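PDB 7D3U: monovalent Na+/H+ antiporter subunit D from Dietzia sp. DQ12-45-1b, which forms one of the antiporter-like membrane subunits of the Mrp complex, a sodium/proton pump, and probably takes part in moving ions across the cell membrane. Local coordinates for residues A207-A218 with A256-F265; G309-L317 with L395-Q404. One frame throughout, in Å; residues are numbered along the deposited sequence.

Interaction 1: residues A207-A218 with A256-F265. With LMT (dodecyl-beta-D-maltoside), chain R; LMT (dodecyl-beta-D-maltoside), chain N.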
loop_
_atom_site.group_PDB
_atom_site.type_symbol
_atom_site.label_atom_id
_atom_site.label_comp_id
_atom_site.label_asym_id
_atom_site.label_seq_id
_atom_site.Cartn_x
_atom_site.Cartn_y
_atom_site.Cartn_z
ATOM N N ALA A 207 6.756 11.730 -22.896
ATOM C CA ALA A 207 5.507 11.699 -22.149
ATOM C C ALA A 207 5.032 10.274 -21.919
ATOM O O ALA A 207 4.455 9.983 -20.871
ATOM C CB ALA A 207 4.435 12.506 -22.876
ATOM N N VAL A 208 5.292 9.367 -22.861
ATOM C CA VAL A 208 4.887 7.978 -22.669
ATOM C C VAL A 208 5.733 7.315 -21.586
ATOM O O VAL A 208 5.219 6.565 -20.747
ATOM C CB VAL A 208 4.955 7.213 -24.001
ATOM C CG1 VAL A 208 4.924 5.717 -23.759
ATOM C CG2 VAL A 208 3.803 7.627 -24.891
ATOM N N ALA A 209 7.040 7.586 -21.573
ATOM C CA ALA A 209 7.890 7.046 -20.516
ATOM C C ALA A 209 7.506 7.614 -19.155
ATOM O O ALA A 209 7.488 6.892 -18.149
ATOM C CB ALA A 209 9.355 7.337 -20.825
ATOM N N THR A 210 7.194 8.909 -19.100
ATOM C CA THR A 210 6.758 9.492 -17.838
ATOM C C THR A 210 5.400 8.949 -17.419
ATOM O O THR A 210 5.128 8.826 -16.222
ATOM C CB THR A 210 6.716 11.014 -17.943
ATOM O OG1 THR A 210 7.896 11.478 -18.607
ATOM C CG2 THR A 210 6.661 11.631 -16.561
ATOM N N ALA A 211 4.546 8.598 -18.382
ATOM C CA ALA A 211 3.294 7.933 -18.046
ATOM C C ALA A 211 3.550 6.540 -17.493
ATOM O O ALA A 211 2.837 6.086 -16.597
ATOM C CB ALA A 211 2.386 7.866 -19.271
ATOM N N LEU A 212 4.568 5.852 -18.010
ATOM C CA LEU A 212 4.959 4.566 -17.439
ATOM C C LEU A 212 5.423 4.725 -15.997
ATOM O O LEU A 212 5.062 3.925 -15.124
ATOM C CB LEU A 212 6.061 3.929 -18.283
ATOM C CG LEU A 212 5.706 2.670 -19.070
ATOM C CD1 LEU A 212 6.963 2.025 -19.617
ATOM C CD2 LEU A 212 4.946 1.696 -18.195
ATOM N N VAL A 213 6.230 5.753 -15.731
ATOM C CA VAL A 213 6.688 6.007 -14.365
ATOM C C VAL A 213 5.507 6.327 -13.454
ATOM O O VAL A 213 5.400 5.799 -12.338
ATOM C CB VAL A 213 7.733 7.137 -14.353
ATOM C CG1 VAL A 213 8.085 7.516 -12.930
ATOM C CG2 VAL A 213 8.973 6.712 -15.109
ATOM N N LEU A 214 4.606 7.198 -13.913
ATOM C CA LEU A 214 3.432 7.543 -13.123
ATOM C C LEU A 214 2.524 6.341 -12.914
ATOM O O LEU A 214 1.881 6.229 -11.870
ATOM C CB LEU A 214 2.661 8.677 -13.796
ATOM C CG LEU A 214 3.340 10.044 -13.797
ATOM C CD1 LEU A 214 2.469 11.066 -14.492
ATOM C CD2 LEU A 214 3.639 10.475 -12.379
ATOM N N PHE A 215 2.477 5.421 -13.875
ATOM C CA PHE A 215 1.645 4.235 -13.721
ATOM C C PHE A 215 2.256 3.267 -12.721
ATOM O O PHE A 215 1.536 2.634 -11.942
ATOM C CB PHE A 215 1.441 3.568 -15.079
ATOM C CG PHE A 215 0.936 2.161 -14.998
ATOM C CD1 PHE A 215 -0.249 1.872 -14.348
ATOM C CD2 PHE A 215 1.639 1.129 -15.586
ATOM C CE1 PHE A 215 -0.713 0.577 -14.274
ATOM C CE2 PHE A 215 1.178 -0.166 -15.520
ATOM C CZ PHE A 215 -0.002 -0.441 -14.866
ATOM N N ALA A 216 3.584 3.142 -12.717
ATOM C CA ALA A 216 4.232 2.357 -11.672
ATOM C C ALA A 216 3.982 2.957 -10.297
ATOM O O ALA A 216 3.671 2.230 -9.342
ATOM C CB ALA A 216 5.730 2.255 -11.940
ATOM N N LEU A 217 4.092 4.279 -10.177
ATOM C CA LEU A 217 3.805 4.924 -8.902
ATOM C C LEU A 217 2.333 4.814 -8.526
ATOM O O LEU A 217 2.002 4.805 -7.337
ATOM C CB LEU A 217 4.237 6.387 -8.947
ATOM C CG LEU A 217 5.738 6.580 -9.150
ATOM C CD1 LEU A 217 6.047 7.996 -9.594
ATOM C CD2 LEU A 217 6.488 6.234 -7.879
ATOM N N ALA A 218 1.442 4.718 -9.513
ATOM C CA ALA A 218 0.030 4.509 -9.222
ATOM C C ALA A 218 -0.235 3.093 -8.735
ATOM O O ALA A 218 -1.066 2.893 -7.842
ATOM C CB ALA A 218 -0.811 4.812 -10.459
ATOM N N ALA A 256 5.661 11.168 -4.980
ATOM C CA ALA A 256 6.380 11.011 -6.237
ATOM C C ALA A 256 5.522 11.422 -7.421
ATOM O O ALA A 256 6.009 12.084 -8.341
ATOM C CB ALA A 256 6.843 9.570 -6.397
ATOM N N ILE A 257 4.247 11.028 -7.427
ATOM C CA ILE A 257 3.360 11.435 -8.512
ATOM C C ILE A 257 3.243 12.950 -8.553
ATOM O O ILE A 257 3.308 13.568 -9.623
ATOM C CB ILE A 257 1.980 10.768 -8.364
ATOM C CG1 ILE A 257 2.079 9.272 -8.647
ATOM C CG2 ILE A 257 0.980 11.410 -9.305
ATOM C CD1 ILE A 257 0.742 8.580 -8.740
ATOM N N TYR A 258 3.089 13.573 -7.382
ATOM C CA TYR A 258 3.008 15.028 -7.316
ATOM C C TYR A 258 4.256 15.671 -7.903
ATOM O O TYR A 258 4.167 16.525 -8.792
ATOM C CB TYR A 258 2.811 15.476 -5.871
ATOM C CG TYR A 258 1.368 15.646 -5.471
ATOM C CD1 TYR A 258 0.524 14.552 -5.372
ATOM C CD2 TYR A 258 0.851 16.900 -5.186
ATOM C CE1 TYR A 258 -0.790 14.701 -5.006
ATOM C CE2 TYR A 258 -0.464 17.057 -4.819
ATOM C CZ TYR A 258 -1.279 15.955 -4.730
ATOM O OH TYR A 258 -2.593 16.102 -4.364
ATOM N N ARG A 259 5.431 15.265 -7.421
ATOM C CA ARG A 259 6.672 15.883 -7.875
ATOM C C ARG A 259 6.892 15.665 -9.365
ATOM O O ARG A 259 7.291 16.591 -10.082
ATOM C CB ARG A 259 7.852 15.333 -7.077
ATOM C CG ARG A 259 9.179 15.971 -7.423
ATOM C CD ARG A 259 9.289 17.348 -6.807
ATOM N NE ARG A 259 9.570 17.279 -5.378
ATOM C CZ ARG A 259 9.489 18.314 -4.551
ATOM N NH1 ARG A 259 9.130 19.504 -5.012
ATOM N NH2 ARG A 259 9.764 18.162 -3.265
ATOM N N ILE A 260 6.631 14.453 -9.855
ATOM C CA ILE A 260 6.879 14.149 -11.259
ATOM C C ILE A 260 5.940 14.945 -12.152
ATOM O O ILE A 260 6.376 15.606 -13.101
ATOM C CB ILE A 260 6.753 12.638 -11.514
ATOM C CG1 ILE A 260 7.908 11.894 -10.851
ATOM C CG2 ILE A 260 6.751 12.355 -12.996
ATOM C CD1 ILE A 260 9.249 12.484 -11.165
ATOM N N TYR A 261 4.636 14.901 -11.869
ATOM C CA TYR A 261 3.704 15.621 -12.723
ATOM C C TYR A 261 3.837 17.129 -12.586
ATOM O O TYR A 261 3.455 17.855 -13.508
ATOM C CB TYR A 261 2.265 15.202 -12.429
ATOM C CG TYR A 261 1.304 15.661 -13.495
ATOM C CD1 TYR A 261 1.162 14.949 -14.676
ATOM C CD2 TYR A 261 0.558 16.816 -13.333
ATOM C CE1 TYR A 261 0.295 15.370 -15.659
ATOM C CE2 TYR A 261 -0.310 17.244 -14.312
ATOM C CZ TYR A 261 -0.439 16.517 -15.472
ATOM O OH TYR A 261 -1.305 16.939 -16.449
ATOM N N ALA A 262 4.378 17.625 -11.472
ATOM C CA ALA A 262 4.536 19.064 -11.331
ATOM C C ALA A 262 5.797 19.558 -12.020
ATOM O O ALA A 262 5.793 20.636 -12.624
ATOM C CB ALA A 262 4.554 19.447 -9.854
ATOM N N VAL A 263 6.883 18.793 -11.945
ATOM C CA VAL A 263 8.143 19.224 -12.538
ATOM C C VAL A 263 8.237 18.746 -13.978
ATOM O O VAL A 263 8.294 19.560 -14.904
ATOM C CB VAL A 263 9.342 18.720 -11.718
ATOM C CG1 VAL A 263 10.632 19.119 -12.395
ATOM C CG2 VAL A 263 9.284 19.277 -10.311
ATOM N N ILE A 264 8.239 17.427 -14.181
ATOM C CA ILE A 264 8.454 16.882 -15.521
ATOM C C ILE A 264 7.324 17.299 -16.453
ATOM O O ILE A 264 7.543 17.977 -17.463
ATOM C CB ILE A 264 8.602 15.354 -15.468
ATOM C CG1 ILE A 264 9.894 14.976 -14.751
ATOM C CG2 ILE A 264 8.602 14.778 -16.867
ATOM C CD1 ILE A 264 10.182 13.502 -14.766
ATOM N N PHE A 265 6.094 16.904 -16.123
ATOM C CA PHE A 265 4.953 17.241 -16.963
ATOM C C PHE A 265 4.603 18.721 -16.923
ATOM O O PHE A 265 3.827 19.174 -17.770
ATOM C CB PHE A 265 3.737 16.418 -16.553
ATOM C CG PHE A 265 3.502 15.219 -17.416
ATOM C CD1 PHE A 265 2.931 15.355 -18.664
ATOM C CD2 PHE A 265 3.847 13.957 -16.977
ATOM C CE1 PHE A 265 2.715 14.254 -19.460
ATOM C CE2 PHE A 265 3.628 12.857 -17.769
ATOM C CZ PHE A 265 3.063 13.004 -19.010
HETATM C C1B LMT R . -1.740 14.314 -30.864
HETATM C C2B LMT R . -2.193 13.193 -31.819
HETATM C C3B LMT R . -2.479 13.753 -33.224
HETATM C C4B LMT R . -2.754 15.272 -33.158
HETATM C C5B LMT R . -1.494 15.942 -32.577
HETATM C C6B LMT R . -1.816 17.366 -32.138
HETATM O O1B LMT R . -1.096 13.754 -29.767
HETATM O O2B LMT R . -1.178 12.273 -31.863
HETATM O O3B LMT R . -3.489 13.066 -33.844
HETATM O "O4'" LMT R . -3.010 15.777 -34.412
HETATM O O5B LMT R . -0.897 15.217 -31.516
HETATM O O6B LMT R . -0.674 18.000 -31.722
HETATM C "C1'" LMT R . 0.066 12.014 -27.111
HETATM C "C2'" LMT R . -0.691 11.340 -28.265
HETATM C "C3'" LMT R . -2.059 12.028 -28.437
HETATM C "C4'" LMT R . -1.863 13.541 -28.604
HETATM C "C5'" LMT R . -1.021 14.000 -27.391
HETATM C "C6'" LMT R . -1.586 15.181 -26.649
HETATM O "O1'" LMT R . 0.426 11.089 -26.173
HETATM O "O2'" LMT R . 0.029 11.536 -29.413
HETATM O "O3'" LMT R . -2.843 11.782 -27.356
HETATM O "O5'" LMT R . -0.807 12.943 -26.497
HETATM O "O6'" LMT R . -2.877 15.323 -27.084
HETATM C C1 LMT R . -0.324 11.099 -24.985
HETATM C C2 LMT R . 0.678 10.812 -23.909
HETATM C C3 LMT R . 0.169 10.085 -22.711
HETATM C C4 LMT R . 0.616 10.852 -21.499
HETATM C C5 LMT R . -0.089 10.348 -20.290
HETATM C C6 LMT R . -0.043 11.321 -19.165
HETATM C C7 LMT R . -0.789 10.763 -17.994
HETATM C C8 LMT R . -0.763 11.748 -16.883
HETATM C C9 LMT R . -1.494 11.295 -15.665
HETATM C C10 LMT R . -1.309 12.348 -14.612
HETATM C C11 LMT R . -2.584 13.076 -14.335
HETATM C C12 LMT R . -2.860 13.154 -12.873
HETATM C C1B LMT N . -6.873 14.901 -28.131
HETATM C C2B LMT N . -6.714 14.623 -29.635
HETATM C C3B LMT N . -6.568 15.944 -30.418
HETATM C C4B LMT N . -5.441 16.829 -29.826
HETATM C C5B LMT N . -5.588 16.848 -28.294
HETATM C C6B LMT N . -5.459 18.276 -27.775
HETATM O O1B LMT N . -5.868 14.233 -27.451
HETATM O O2B LMT N . -5.593 13.852 -29.782
HETATM O O3B LMT N . -7.763 16.609 -30.510
HETATM O "O4'" LMT N . -4.205 16.326 -30.157
HETATM O O5B LMT N . -6.794 16.267 -27.868
HETATM O O6B LMT N . -5.763 18.320 -26.441
HETATM C "C1'" LMT N . -4.989 11.419 -24.660
HETATM C "C2'" LMT N . -5.929 10.899 -25.756
HETATM C "C3'" LMT N . -6.022 11.923 -26.917
HETATM C "C4'" LMT N . -6.245 13.361 -26.415
HETATM C "C5'" LMT N . -5.253 13.590 -25.256
HETATM C "C6'" LMT N . -5.284 14.983 -24.691
HETATM O "O1'" LMT N . -5.021 10.597 -23.577
HETATM O "O2'" LMT N . -5.401 9.736 -26.249
HETATM O "O3'" LMT N . -7.025 11.580 -27.772
HETATM O "O5'" LMT N . -5.473 12.670 -24.231
HETATM O "O6'" LMT N . -6.601 15.254 -24.431
HETATM C C1 LMT N . -3.822 9.907 -23.333
HETATM C C2 LMT N . -3.940 9.446 -21.915
HETATM C C3 LMT N . -3.083 8.293 -21.518
HETATM C C4 LMT N . -3.643 7.758 -20.231
HETATM C C5 LMT N . -2.908 6.532 -19.820
HETATM C C6 LMT N . -1.751 6.848 -18.940
HETATM C C7 LMT N . -1.921 6.161 -17.619
HETATM C C8 LMT N . -1.041 6.826 -16.623
HETATM C C9 LMT N . -1.315 6.434 -15.213
HETATM C C10 LMT N . -1.561 7.697 -14.443
HETATM C C11 LMT N . -1.485 7.452 -12.972
HETATM C C12 LMT N . -1.548 8.725 -12.201
#
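The rings of Tyr261 and Phe265 border helix 207-218 and share a detergent tail with it. Leu214 CD1 sits at the edge of the Tyr261 ring, near its plane, while the tail of the dodecyl-maltoside of chain R lies over one face, its C11 offset toward the rim. Ala211 N lies at the edge of the Phe265 ring, near its plane, while Thr210 CG2, Leu214 CD1 and tail atom C6 come in obliquely; Phe265 CE2 is 3.5 Å from Thr210 CG2. Thr210 places CG2 anti to the backbone N and against the second helix, where it also meets Ile260 CG2 (3.6 Å); its OG1 turns back to bond Val206 O. Leu214 and Ile260 lie alongside each other, pointing opposite ways, with Leu214 CD2 3.7 Å from Ile260 CG2. Leu217 spreads CD1 and CD2 over Ala256 CB. A serine in place of Phe265 would probably leave Thr210 CG2 and Leu214 CD1 without their aromatic partner and open a gap beside the detergent tail. The tail of the dodecyl-maltoside of chain N runs past Ala211, Phe215 and Ala218. With axes 9.9 Å apart and antiparallel (163°), this is apolar packing of transmembrane helices in an antiporter-like subunit, its flank lined by detergent.

Interaction 2: residues G309-L317 with L395-Q404. With LMT (dodecyl-beta-D-maltoside), chain B.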
loop_
_atom_site.group_PDB
_atom_site.type_symbol
_atom_site.label_atom_id
_atom_site.label_comp_id
_atom_site.label_asym_id
_atom_site.label_seq_id
_atom_site.Cartn_x
_atom_site.Cartn_y
_atom_site.Cartn_z
ATOM N N GLY A 309 -7.351 7.966 -3.722
ATOM C CA GLY A 309 -8.040 8.608 -4.830
ATOM C C GLY A 309 -8.400 10.049 -4.523
ATOM O O GLY A 309 -8.385 10.907 -5.408
ATOM N N TYR A 310 -8.740 10.327 -3.265
ATOM C CA TYR A 310 -9.028 11.698 -2.846
ATOM C C TYR A 310 -7.803 12.591 -2.996
ATOM O O TYR A 310 -7.885 13.692 -3.547
ATOM C CB TYR A 310 -9.504 11.714 -1.395
ATOM C CG TYR A 310 -10.996 11.825 -1.209
ATOM C CD1 TYR A 310 -11.616 13.062 -1.164
ATOM C CD2 TYR A 310 -11.778 10.694 -1.052
ATOM C CE1 TYR A 310 -12.973 13.168 -0.985
ATOM C CE2 TYR A 310 -13.136 10.791 -0.871
ATOM C CZ TYR A 310 -13.729 12.030 -0.839
ATOM O OH TYR A 310 -15.087 12.126 -0.659
ATOM N N ILE A 311 -6.658 12.132 -2.489
ATOM C CA ILE A 311 -5.451 12.955 -2.487
ATOM C C ILE A 311 -4.987 13.227 -3.909
ATOM O O ILE A 311 -4.762 14.378 -4.299
ATOM C CB ILE A 311 -4.342 12.280 -1.662
ATOM C CG1 ILE A 311 -4.797 12.074 -0.223
ATOM C CG2 ILE A 311 -3.087 13.113 -1.701
ATOM C CD1 ILE A 311 -3.916 11.136 0.544
ATOM N N LEU A 312 -4.824 12.167 -4.702
ATOM C CA LEU A 312 -4.330 12.321 -6.064
ATOM C C LEU A 312 -5.243 13.188 -6.913
ATOM O O LEU A 312 -4.794 13.726 -7.930
ATOM C CB LEU A 312 -4.155 10.954 -6.717
ATOM C CG LEU A 312 -2.842 10.259 -6.373
ATOM C CD1 LEU A 312 -2.764 8.892 -7.027
ATOM C CD2 LEU A 312 -1.664 11.123 -6.777
ATOM N N LEU A 313 -6.510 13.337 -6.526
ATOM C CA LEU A 313 -7.376 14.281 -7.217
ATOM C C LEU A 313 -6.832 15.699 -7.120
ATOM O O LEU A 313 -7.102 16.530 -7.992
ATOM C CB LEU A 313 -8.790 14.211 -6.645
ATOM C CG LEU A 313 -9.879 14.930 -7.434
ATOM C CD1 LEU A 313 -9.973 14.353 -8.830
ATOM C CD2 LEU A 313 -11.208 14.821 -6.715
ATOM N N GLY A 314 -6.058 15.989 -6.073
ATOM C CA GLY A 314 -5.465 17.308 -5.945
ATOM C C GLY A 314 -4.479 17.632 -7.047
ATOM O O GLY A 314 -4.270 18.803 -7.371
ATOM N N VAL A 315 -3.855 16.610 -7.636
ATOM C CA VAL A 315 -2.957 16.843 -8.762
ATOM C C VAL A 315 -3.694 16.807 -10.096
ATOM O O VAL A 315 -3.171 17.321 -11.094
ATOM C CB VAL A 315 -1.793 15.834 -8.771
ATOM C CG1 VAL A 315 -2.301 14.420 -8.951
ATOM C CG2 VAL A 315 -0.800 16.184 -9.862
ATOM N N ALA A 316 -4.890 16.221 -10.142
ATOM C CA ALA A 316 -5.730 16.315 -11.325
ATOM C C ALA A 316 -6.486 17.632 -11.392
ATOM O O ALA A 316 -7.143 17.905 -12.401
ATOM C CB ALA A 316 -6.716 15.147 -11.365
ATOM N N LEU A 317 -6.407 18.444 -10.343
ATOM C CA LEU A 317 -6.953 19.795 -10.312
ATOM C C LEU A 317 -5.824 20.815 -10.231
ATOM O O LEU A 317 -5.886 21.772 -9.457
ATOM C CB LEU A 317 -7.913 19.968 -9.140
ATOM C CG LEU A 317 -9.006 18.915 -8.969
ATOM C CD1 LEU A 317 -9.710 19.102 -7.641
ATOM C CD2 LEU A 317 -9.998 18.979 -10.111
ATOM N N LEU A 395 -10.855 20.759 -0.992
ATOM C CA LEU A 395 -10.827 19.951 -2.204
ATOM C C LEU A 395 -12.075 20.174 -3.048
ATOM O O LEU A 395 -11.990 20.263 -4.276
ATOM C CB LEU A 395 -10.676 18.474 -1.846
ATOM C CG LEU A 395 -10.350 17.546 -3.012
ATOM C CD1 LEU A 395 -8.953 17.824 -3.530
ATOM C CD2 LEU A 395 -10.485 16.099 -2.587
ATOM N N ILE A 396 -13.241 20.280 -2.411
ATOM C CA ILE A 396 -14.470 20.531 -3.157
ATOM C C ILE A 396 -14.452 21.931 -3.756
ATOM O O ILE A 396 -14.917 22.144 -4.883
ATOM C CB ILE A 396 -15.695 20.312 -2.253
ATOM C CG1 ILE A 396 -15.839 18.831 -1.911
ATOM C CG2 ILE A 396 -16.957 20.799 -2.932
ATOM C CD1 ILE A 396 -16.964 18.542 -0.955
ATOM N N ILE A 397 -13.904 22.904 -3.025
ATOM C CA ILE A 397 -13.784 24.255 -3.564
ATOM C C ILE A 397 -12.868 24.262 -4.779
ATOM O O ILE A 397 -13.176 24.882 -5.804
ATOM C CB ILE A 397 -13.293 25.222 -2.471
ATOM C CG1 ILE A 397 -14.451 25.624 -1.560
ATOM C CG2 ILE A 397 -12.656 26.451 -3.089
ATOM C CD1 ILE A 397 -14.054 26.572 -0.457
ATOM N N ALA A 398 -11.739 23.554 -4.697
ATOM C CA ALA A 398 -10.822 23.501 -5.828
ATOM C C ALA A 398 -11.413 22.734 -7.002
ATOM O O ALA A 398 -11.103 23.042 -8.158
ATOM C CB ALA A 398 -9.498 22.870 -5.400
ATOM N N ALA A 399 -12.256 21.738 -6.733
ATOM C CA ALA A 399 -12.858 20.965 -7.812
ATOM C C ALA A 399 -13.949 21.752 -8.522
ATOM O O ALA A 399 -14.071 21.677 -9.749
ATOM C CB ALA A 399 -13.416 19.651 -7.270
ATOM N N LEU A 400 -14.754 22.504 -7.772
ATOM C CA LEU A 400 -15.751 23.361 -8.398
ATOM C C LEU A 400 -15.121 24.569 -9.073
ATOM O O LEU A 400 -15.697 25.100 -10.029
ATOM C CB LEU A 400 -16.780 23.820 -7.368
ATOM C CG LEU A 400 -17.626 22.715 -6.740
ATOM C CD1 LEU A 400 -18.482 23.278 -5.631
ATOM C CD2 LEU A 400 -18.489 22.051 -7.791
ATOM N N ASP A 401 -13.956 25.015 -8.601
ATOM C CA ASP A 401 -13.275 26.130 -9.247
ATOM C C ASP A 401 -12.743 25.725 -10.616
ATOM O O ASP A 401 -12.906 26.457 -11.598
ATOM C CB ASP A 401 -12.144 26.639 -8.356
ATOM C CG ASP A 401 -11.713 28.045 -8.708
ATOM O OD1 ASP A 401 -12.103 28.537 -9.786
ATOM O OD2 ASP A 401 -10.989 28.663 -7.902
ATOM N N ALA A 402 -12.107 24.558 -10.699
ATOM C CA ALA A 402 -11.578 24.066 -11.965
ATOM C C ALA A 402 -12.663 23.609 -12.927
ATOM O O ALA A 402 -12.334 23.196 -14.045
ATOM C CB ALA A 402 -10.597 22.921 -11.714
ATOM N N GLY A 403 -13.933 23.666 -12.533
ATOM C CA GLY A 403 -15.024 23.264 -13.392
ATOM C C GLY A 403 -15.331 21.784 -13.403
ATOM O O GLY A 403 -16.306 21.378 -14.048
ATOM N N GLN A 404 -14.541 20.963 -12.715
ATOM C CA GLN A 404 -14.770 19.519 -12.673
ATOM C C GLN A 404 -15.928 19.247 -11.724
ATOM O O GLN A 404 -15.740 18.973 -10.539
ATOM C CB GLN A 404 -13.507 18.787 -12.241
ATOM C CG GLN A 404 -12.246 19.276 -12.928
ATOM C CD GLN A 404 -12.110 18.753 -14.340
ATOM O OE1 GLN A 404 -12.896 17.917 -14.783
ATOM N NE2 GLN A 404 -11.106 19.241 -15.058
HETATM C C1B LMT B . -20.984 26.098 -12.579
HETATM C C2B LMT B . -19.785 26.167 -13.537
HETATM C C3B LMT B . -18.467 26.058 -12.750
HETATM C C4B LMT B . -18.503 26.981 -11.511
HETATM C C5B LMT B . -19.714 26.574 -10.653
HETATM C C6B LMT B . -20.473 27.816 -10.203
HETATM O O1B LMT B . -21.909 25.211 -13.110
HETATM O O2B LMT B . -19.914 25.118 -14.406
HETATM O O3B LMT B . -17.381 26.299 -13.549
HETATM O "O4'" LMT B . -17.354 26.848 -10.772
HETATM O O5B LMT B . -20.575 25.678 -11.313
HETATM O O6B LMT B . -20.089 28.902 -10.947
HETATM C "C1'" LMT B . -24.618 22.562 -13.032
HETATM C "C2'" LMT B . -25.261 23.895 -13.488
HETATM C "C3'" LMT B . -24.193 24.998 -13.720
HETATM C "C4'" LMT B . -23.202 25.185 -12.551
HETATM C "C5'" LMT B . -23.253 23.949 -11.614
HETATM C "C6'" LMT B . -24.140 24.054 -10.387
HETATM O "O1'" LMT B . -25.467 21.855 -12.228
HETATM O "O2'" LMT B . -25.915 23.667 -14.671
HETATM O "O3'" LMT B . -24.803 26.191 -13.984
HETATM O "O5'" LMT B . -23.392 22.727 -12.315
HETATM O "O6'" LMT B . -23.570 23.246 -9.448
HETATM C C1 LMT B . -25.007 20.569 -11.882
HETATM C C2 LMT B . -25.042 20.544 -10.384
HETATM C C3 LMT B . -24.211 19.505 -9.707
HETATM C C4 LMT B . -23.538 20.169 -8.537
HETATM C C5 LMT B . -22.983 19.150 -7.602
HETATM C C6 LMT B . -24.051 18.295 -7.006
HETATM C C7 LMT B . -23.486 17.523 -5.850
HETATM C C8 LMT B . -24.599 16.882 -5.101
HETATM C C9 LMT B . -24.178 16.246 -3.819
HETATM C C10 LMT B . -25.271 15.306 -3.401
HETATM C C11 LMT B . -24.956 14.656 -2.093
HETATM C C12 LMT B . -25.999 13.666 -1.698
#
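Inside a transmembrane bundle, the end of helix 296-316 packs through leucines on the last turns of helix 387-401 and the turn after it. The two axes run in the same general direction, 39° apart and 10.4 Å at closest approach. Leu317, just past its helix, carries the largest share. With CG anti to the carbonyl carbon (chi1 -50°), the side chain extends toward 395-404 and its two methyls part: CD1 settles over the backbone and methyl of Ala399, 3.7 Å from Ala399 CA, whereas CD2 meets the aliphatic part of Gln404, 3.6 Å from Gln404 CG, and lies near Ala402 CB. Ala398, Ala399 and Ala402, all small, let that fork come close. One turn earlier, Leu395 CD2 comes 3.5 Å from Tyr310 CD1, at the ring edge near its plane, and Leu395 CD1 lies beside Gly314 N. The Tyr310 hydroxyl has its partner elsewhere, bonding Ala411 O on helix 405-430, which helps fix how that ring is turned. The dodecyl-maltoside of chain B donates a hydrogen bond from O4' to Leu400 O, a backbone carbonyl near the helix end. Gly403, with positive phi, is the first residue past the helix to leave helical backbone angles, and Gln404 takes the N-cap position of the next. The contact is thus apolar packing of two transmembrane helices near the turn joining helix 387-401 to helix 405-430.

How the interactions relate
Interaction 1 closes before interaction 2 opens along the chain, and all four segments belong to the antiporter-like membrane region of the subunit. Their centres lie about 18 Å apart, yet the contacts touch directly, because helix 249-263, which supplies 256-265, packs against helix 296-316, which supplies 309-317. Tyr258 OH probably hydrogen-bonds Ile311 O at 2.8 Å, and Ile257 CG2 rests on Leu312 CD2 at 3.7 Å. Helices 204-221, 249-263, 296-316 and 387-401 thereby form a continuous run of neighbours across the subunit. Both contacts also border subunit A, at 207-218 and at 395-404, so the run joins two places where the subunits pack together.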